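Local coordinates for uncharacterized protein (Bacteroides uniformis, PDB 4Q5K) that is uncharacterised but probably acts as an N-acetylmuramoyl-L-alanine amidase-like enzyme of peptidase clan CA, and binds a disaccharide with a 1,6-anhydro-muramic acid unit, at residues Tyr90-Ile95 / Gly185-His190; Leu118-Met123 / Gln148-Lys153. All coordinates share one frame; numbering follows the deposited sequence.

Contact 1: Tyr90-Ile95 / Gly185-His190. With NA (sodium ion), chain C; 2YP ((2R)-2-[[(1R,2S,3R,4R,5R)-4-acetamido-2-[(2S,3R,4R,5S,6R)-3-acetamido-6-(hydroxymethyl)-4,5-bis(oxidanyl)oxan-2-yl]oxy-6,8-dioxabicyclo[3.2.1]octan-3-yl]oxy]propanoic acid), chain B.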
# COMPACT_ATOMS: atom_id res chain seq x y z
N TYR A 90 1.50 -8.57 3.04
CA TYR A 90 1.70 -7.67 4.17
C TYR A 90 2.46 -6.43 3.73
O TYR A 90 3.49 -6.52 3.07
CB TYR A 90 2.45 -8.37 5.27
CG TYR A 90 1.63 -9.40 5.99
CD1 TYR A 90 0.57 -9.03 6.81
CD2 TYR A 90 1.94 -10.76 5.87
CE1 TYR A 90 -0.16 -9.98 7.51
CE2 TYR A 90 1.19 -11.70 6.57
CZ TYR A 90 0.15 -11.32 7.39
OH TYR A 90 -0.57 -12.23 8.15
N ILE A 91 1.98 -5.26 4.11
CA ILE A 91 2.58 -4.01 3.65
C ILE A 91 4.01 -3.85 4.18
O ILE A 91 4.86 -3.34 3.45
CB ILE A 91 1.67 -2.81 3.95
CG1 ILE A 91 0.33 -2.99 3.22
CG2 ILE A 91 2.32 -1.53 3.57
CD1 ILE A 91 0.39 -3.32 1.73
N ALA A 92 4.34 -4.36 5.38
CA ALA A 92 5.76 -4.30 5.80
C ALA A 92 6.64 -4.99 4.78
O ALA A 92 7.72 -4.53 4.47
CB ALA A 92 5.96 -4.95 7.16
N ASP A 93 6.16 -6.11 4.25
CA ASP A 93 6.91 -6.93 3.28
C ASP A 93 6.98 -6.21 1.93
O ASP A 93 8.02 -6.21 1.27
CB ASP A 93 6.21 -8.29 3.15
CG ASP A 93 7.10 -9.42 2.71
OD1 ASP A 93 8.33 -9.25 2.58
OD2 ASP A 93 6.53 -10.51 2.51
N TRP A 94 5.86 -5.62 1.51
CA TRP A 94 5.73 -4.83 0.30
C TRP A 94 6.70 -3.65 0.33
O TRP A 94 7.40 -3.38 -0.65
CB TRP A 94 4.28 -4.35 0.23
CG TRP A 94 3.83 -3.67 -1.02
CD1 TRP A 94 3.24 -4.25 -2.09
CD2 TRP A 94 3.85 -2.25 -1.29
NE1 TRP A 94 2.88 -3.29 -2.99
CE2 TRP A 94 3.25 -2.06 -2.53
CE3 TRP A 94 4.32 -1.14 -0.60
CZ2 TRP A 94 3.12 -0.81 -3.11
CZ3 TRP A 94 4.15 0.12 -1.17
CH2 TRP A 94 3.58 0.27 -2.41
N ILE A 95 6.77 -2.98 1.47
CA ILE A 95 7.73 -1.89 1.66
C ILE A 95 9.17 -2.41 1.50
O ILE A 95 9.98 -1.84 0.77
CB ILE A 95 7.54 -1.17 3.02
CG1 ILE A 95 6.20 -0.45 3.03
CG2 ILE A 95 8.70 -0.25 3.31
CD1 ILE A 95 5.76 -0.01 4.40
N GLY A 185 -1.95 -8.72 15.27
CA GLY A 185 -1.36 -9.50 14.20
C GLY A 185 -1.26 -8.77 12.87
O GLY A 185 -0.85 -9.39 11.87
N LEU A 186 -1.62 -7.49 12.82
CA LEU A 186 -1.63 -6.75 11.57
C LEU A 186 -0.83 -5.47 11.72
O LEU A 186 -0.94 -4.76 12.74
CB LEU A 186 -3.06 -6.43 11.15
CG LEU A 186 -3.27 -5.76 9.80
CD1 LEU A 186 -2.81 -6.67 8.67
CD2 LEU A 186 -4.74 -5.39 9.62
N ASP A 187 -0.03 -5.17 10.69
CA ASP A 187 0.86 -4.00 10.71
C ASP A 187 0.24 -2.74 10.12
O ASP A 187 0.46 -1.64 10.64
CB ASP A 187 2.16 -4.31 9.99
CG ASP A 187 1.96 -4.67 8.52
OD1 ASP A 187 1.03 -5.45 8.22
OD2 ASP A 187 2.77 -4.18 7.69
N VAL A 188 -0.50 -2.89 9.04
CA VAL A 188 -1.07 -1.79 8.28
C VAL A 188 -2.50 -2.14 7.94
O VAL A 188 -2.76 -3.30 7.61
CB VAL A 188 -0.24 -1.51 7.00
CG1 VAL A 188 -0.96 -0.62 6.00
CG2 VAL A 188 1.09 -0.92 7.37
N ALA A 189 -3.41 -1.16 8.02
CA ALA A 189 -4.84 -1.35 7.75
C ALA A 189 -5.39 -0.63 6.53
O ALA A 189 -6.47 -0.97 6.06
CB ALA A 189 -5.63 -0.89 8.96
N HIS A 190 -4.66 0.36 6.01
CA HIS A 190 -5.18 1.19 4.94
C HIS A 190 -3.99 1.93 4.33
O HIS A 190 -2.97 2.10 4.97
CB HIS A 190 -6.24 2.15 5.50
CG HIS A 190 -6.99 2.91 4.45
ND1 HIS A 190 -7.37 2.34 3.26
CD2 HIS A 190 -7.41 4.20 4.40
CE1 HIS A 190 -8.02 3.23 2.53
NE2 HIS A 190 -8.05 4.36 3.20
NA NA C . -1.10 -4.37 15.00
C1 2YP B . -4.28 -6.50 1.10
O1 2YP B . -5.01 -6.00 2.16
C2 2YP B . -4.14 -7.99 1.35
C3 2YP B . -3.51 -8.69 0.13
O3 2YP B . -3.68 -10.09 0.28
C4 2YP B . -4.17 -8.25 -1.17
OAC 2YP B . -5.05 -8.55 3.98
CAB 2YP B . -3.84 -8.45 3.76
CAA 2YP B . -2.83 -8.53 4.86
N2 2YP B . -3.34 -8.23 2.54
O4 2YP B . -3.37 -8.70 -2.27
C5 2YP B . -4.27 -6.73 -1.24
C6 2YP B . -4.99 -6.23 -2.48
O6 2YP B . -6.34 -6.71 -2.57
O5 2YP B . -5.00 -6.27 -0.09
CA4 2YP B . -5.02 -4.57 2.35
CA3 2YP B . -6.16 -4.34 3.33
OAH 2YP B . -6.75 -3.06 3.07
CAI 2YP B . -8.09 -3.18 2.55
CAJ 2YP B . -8.04 -3.49 1.06
CAL 2YP B . -8.89 -1.91 2.88
OAM 2YP B . -9.89 -1.63 2.21
O 2YP B . -8.43 -1.23 3.85
CA5 2YP B . -3.68 -4.08 2.89
OA5 2YP B . -3.43 -4.70 4.18
CA6 2YP B . -3.66 -2.60 3.25
OA6 2YP B . -4.08 -2.59 4.63
CA1 2YP B . -4.27 -3.95 5.01
CA2 2YP B . -5.72 -4.40 4.80
NAD 2YP B . -5.92 -5.73 5.35
CAE 2YP B . -6.60 -5.96 6.46
OAG 2YP B . -7.12 -5.06 7.10
CAF 2YP B . -6.68 -7.40 6.89
O HOH W 1 -0.28 -5.38 5.88
O HOH W 2 0.06 -6.51 15.58
O HOH W 3 -0.95 -3.98 17.34
O HOH W 4 1.20 -3.52 14.82
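Both oxygens of the buried Asp187 carboxylate serve the first turn of the helix 91-100, one directly and the other through water, although the two segments lie some ninety residues apart. Here that helix packs against the start of strand 188-197, in the antiparallel sheet of an amidase-like fold of clan CA. Asp187 OD2 accepts the N-H of Ala92 at 2.8 Å, met nearly along its C-O axis but bent at hydrogen (133°). Water 1 donates a hydrogen bond to OD1 and accepts one from Ile91 N, so two N-H groups of the helix start are satisfied. The carboxylate reaches them because CG stands between the backbone N and the carbonyl carbon (chi1 61°). With a leucine in its place, the Ala92 N-H would probably be left without its acceptor and water 1 without one of its partners. Tyr90, at the N-cap position, turns its ring 66° from the carboxylate plane, and Leu186 CD1 lies at the ring edge; the phenol OH is held elsewhere, by Glu147. Leu186 also faces two bound groups: its O binds the sodium ion, as do Thr181 O and Thr183 O, while CD2 lies 3.5 Å from OAG of the disaccharide. Beyond the carboxylate, Ile91 and Val188 cross at about a right angle, and their CB atoms meet at 3.8 Å.

Contact 2: Leu118-Met123 / Gln148-Lys153. With 2YP ((2R)-2-[[(1R,2S,3R,4R,5R)-4-acetamido-2-[(2S,3R,4R,5S,6R)-3-acetamido-6-(hydroxymethyl)-4,5-bis(oxidanyl)oxan-2-yl]oxy-6,8-dioxabicyclo[3.2.1]octan-3-yl]oxy]propanoic acid), chain B.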
# COMPACT_ATOMS: atom_id res chain seq x y z
N LEU A 118 7.09 -4.89 14.86
CA LEU A 118 6.09 -5.61 14.09
C LEU A 118 5.70 -6.93 14.79
O LEU A 118 6.53 -7.63 15.36
CB LEU A 118 6.63 -5.92 12.70
CG LEU A 118 6.99 -4.73 11.82
CD1 LEU A 118 7.67 -5.21 10.54
CD2 LEU A 118 5.78 -3.91 11.47
N SER A 119 4.40 -7.19 14.75
CA SER A 119 3.83 -8.46 15.20
C SER A 119 2.77 -8.84 14.15
O SER A 119 1.68 -8.26 14.09
CB SER A 119 3.27 -8.32 16.61
OG SER A 119 2.70 -9.51 17.04
N ILE A 120 3.14 -9.80 13.30
CA ILE A 120 2.38 -10.10 12.11
C ILE A 120 1.97 -11.56 12.10
O ILE A 120 2.81 -12.44 12.15
CB ILE A 120 3.19 -9.70 10.84
CG1 ILE A 120 3.31 -8.16 10.76
CG2 ILE A 120 2.53 -10.25 9.59
CD1 ILE A 120 4.16 -7.64 9.60
N SER A 121 0.66 -11.80 12.08
CA SER A 121 0.08 -13.14 12.12
C SER A 121 -1.38 -13.19 11.68
O SER A 121 -1.99 -14.23 11.77
CB SER A 121 0.17 -13.71 13.55
OG SER A 121 -0.54 -12.89 14.44
N TYR A 122 -1.93 -12.10 11.19
CA TYR A 122 -3.37 -12.00 10.91
C TYR A 122 -3.87 -13.04 9.93
O TYR A 122 -4.90 -13.67 10.18
CB TYR A 122 -3.71 -10.59 10.39
CG TYR A 122 -5.18 -10.29 10.26
CD1 TYR A 122 -5.91 -9.79 11.32
CD2 TYR A 122 -5.84 -10.53 9.06
CE1 TYR A 122 -7.27 -9.54 11.19
CE2 TYR A 122 -7.19 -10.27 8.93
CZ TYR A 122 -7.89 -9.76 9.99
OH TYR A 122 -9.23 -9.49 9.85
N MSE A 123 -3.17 -13.21 8.81
CA MSE A 123 -3.69 -14.08 7.76
C MSE A 123 -3.71 -15.55 8.17
O MSE A 123 -4.72 -16.22 7.98
CB MSE A 123 -2.88 -13.92 6.48
CG MSE A 123 -2.98 -12.53 5.90
SE MSE A 123 -1.87 -12.28 4.33
CE MSE A 123 -2.91 -13.28 3.06
N GLN A 148 6.59 -15.09 10.40
CA GLN A 148 7.66 -15.20 11.39
C GLN A 148 8.88 -14.40 10.98
O GLN A 148 9.54 -13.80 11.84
CB GLN A 148 8.04 -16.65 11.55
CG GLN A 148 7.01 -17.52 12.26
CD GLN A 148 7.22 -19.02 11.98
OE1 GLN A 148 8.28 -19.44 11.48
NE2 GLN A 148 6.22 -19.83 12.32
N SER A 149 9.17 -14.39 9.68
CA SER A 149 10.30 -13.62 9.14
C SER A 149 10.11 -12.13 9.31
O SER A 149 11.09 -11.41 9.50
CB SER A 149 10.57 -13.94 7.65
OG SER A 149 9.73 -13.23 6.72
N LEU A 150 8.87 -11.68 9.22
CA LEU A 150 8.56 -10.24 9.33
C LEU A 150 8.49 -9.77 10.78
O LEU A 150 8.88 -8.66 11.09
CB LEU A 150 7.23 -9.94 8.65
CG LEU A 150 7.18 -10.10 7.13
CD1 LEU A 150 5.76 -10.13 6.60
CD2 LEU A 150 7.98 -8.99 6.42
N SER A 151 7.93 -10.62 11.63
CA SER A 151 7.67 -10.28 13.02
C SER A 151 8.93 -10.09 13.83
O SER A 151 9.93 -10.77 13.61
CB SER A 151 6.83 -11.36 13.67
OG SER A 151 5.54 -11.43 13.08
N GLY A 152 8.86 -9.14 14.77
CA GLY A 152 9.93 -8.88 15.72
C GLY A 152 10.85 -7.74 15.32
O GLY A 152 11.66 -7.30 16.12
N LYS A 153 10.79 -7.31 14.07
CA LYS A 153 11.61 -6.20 13.64
C LYS A 153 10.95 -4.88 13.98
O LYS A 153 9.74 -4.75 13.95
CB LYS A 153 11.88 -6.28 12.14
CG LYS A 153 12.76 -7.47 11.77
CD LYS A 153 13.37 -7.32 10.40
CE LYS A 153 14.18 -8.55 10.03
NZ LYS A 153 13.36 -9.78 9.97
C1 2YP B . -4.28 -6.50 1.10
O1 2YP B . -5.01 -6.00 2.16
C2 2YP B . -4.14 -7.99 1.35
C3 2YP B . -3.51 -8.69 0.13
O3 2YP B . -3.68 -10.09 0.28
C4 2YP B . -4.17 -8.25 -1.17
OAC 2YP B . -5.05 -8.55 3.98
CAB 2YP B . -3.84 -8.45 3.76
CAA 2YP B . -2.83 -8.53 4.86
N2 2YP B . -3.34 -8.23 2.54
O4 2YP B . -3.37 -8.70 -2.27
C5 2YP B . -4.27 -6.73 -1.24
C6 2YP B . -4.99 -6.23 -2.48
O6 2YP B . -6.34 -6.71 -2.57
O5 2YP B . -5.00 -6.27 -0.09
CA4 2YP B . -5.02 -4.57 2.35
CA3 2YP B . -6.16 -4.34 3.33
OAH 2YP B . -6.75 -3.06 3.07
CAI 2YP B . -8.09 -3.18 2.55
CAJ 2YP B . -8.04 -3.49 1.06
CAL 2YP B . -8.89 -1.91 2.88
OAM 2YP B . -9.89 -1.63 2.21
O 2YP B . -8.43 -1.23 3.85
CA5 2YP B . -3.68 -4.08 2.89
OA5 2YP B . -3.43 -4.70 4.18
CA6 2YP B . -3.66 -2.60 3.25
OA6 2YP B . -4.08 -2.59 4.63
CA1 2YP B . -4.27 -3.95 5.01
CA2 2YP B . -5.72 -4.40 4.80
NAD 2YP B . -5.92 -5.73 5.35
CAE 2YP B . -6.60 -5.96 6.46
OAG 2YP B . -7.12 -5.06 7.10
CAF 2YP B . -6.68 -7.40 6.89
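Leu118 pairs through its backbone with the turn that follows helix 137-150: its N-H points to Lys153 O at 2.8 Å and almost straight (175°), while its O accepts from Gly152 N. That turn is a type II beta turn from Leu150 to Lys153, with Gly152 at positive phi in its third place. A third bond brings in a side chain. In the conformer described, one of two deposited, Ser151 OG accepts the N-H of Ile120 at 2.9 Å and is also hydrogen-bonded to Glu147 O, one turn back in the helix. The hydroxyl thus links the end of the helix to the passing chain, and it stands beside the backbone N of Ser151, anti to the carbonyl carbon (chi1 -65°). Apolar groups fill in around these polar links. The Leu118 side chain lies over the turn, with CG 3.5 Å from Lys153 O and CD1 3.7 Å from Leu150 O, and on another side it meets Ala92. Ile120 is stretched out at its far end (chi2 177°), which carries CD1 to within 4.0 Å of Leu150 CB; Ala92 also packs on Ile120. Farther along the same segment, at the start of helix 122-125, the contact gives way to the sugar site. Tyr122 CE2 approaches the methyl CAF of the disaccharide at 3.6 Å, and the selenium of Met123, a selenomethionine, approaches the other acetamide methyl, CAA, at 3.9 Å. The whole is a helix-ending type II turn leading into a two-stranded antiparallel sheet, 115-117 with 154-156, and the chain that leaves strand 115-117 goes on to line a disaccharide-binding site.

In the fold
The centres of the two contacts are 9 Å apart, and contact 2 is nested along the chain inside the loop that contact 1 closes: 90-95, then 118-123, 148-153 and finally 185-190. Contact 1 joins helix 91-100 to strand 188-197 of the large antiparallel sheet, whereas contact 2 joins the end of helix 137-150 to the chain leaving the small two-stranded sheet. They meet directly: Gly185 O is probably hydrogen-bonded to Ser121 N, and Tyr90 OH to Met123 N, while the Tyr90 ring packs on Ile120. Both reach the bound disaccharide, so together they illustrate how contacts distant in sequence contribute to one ligand site.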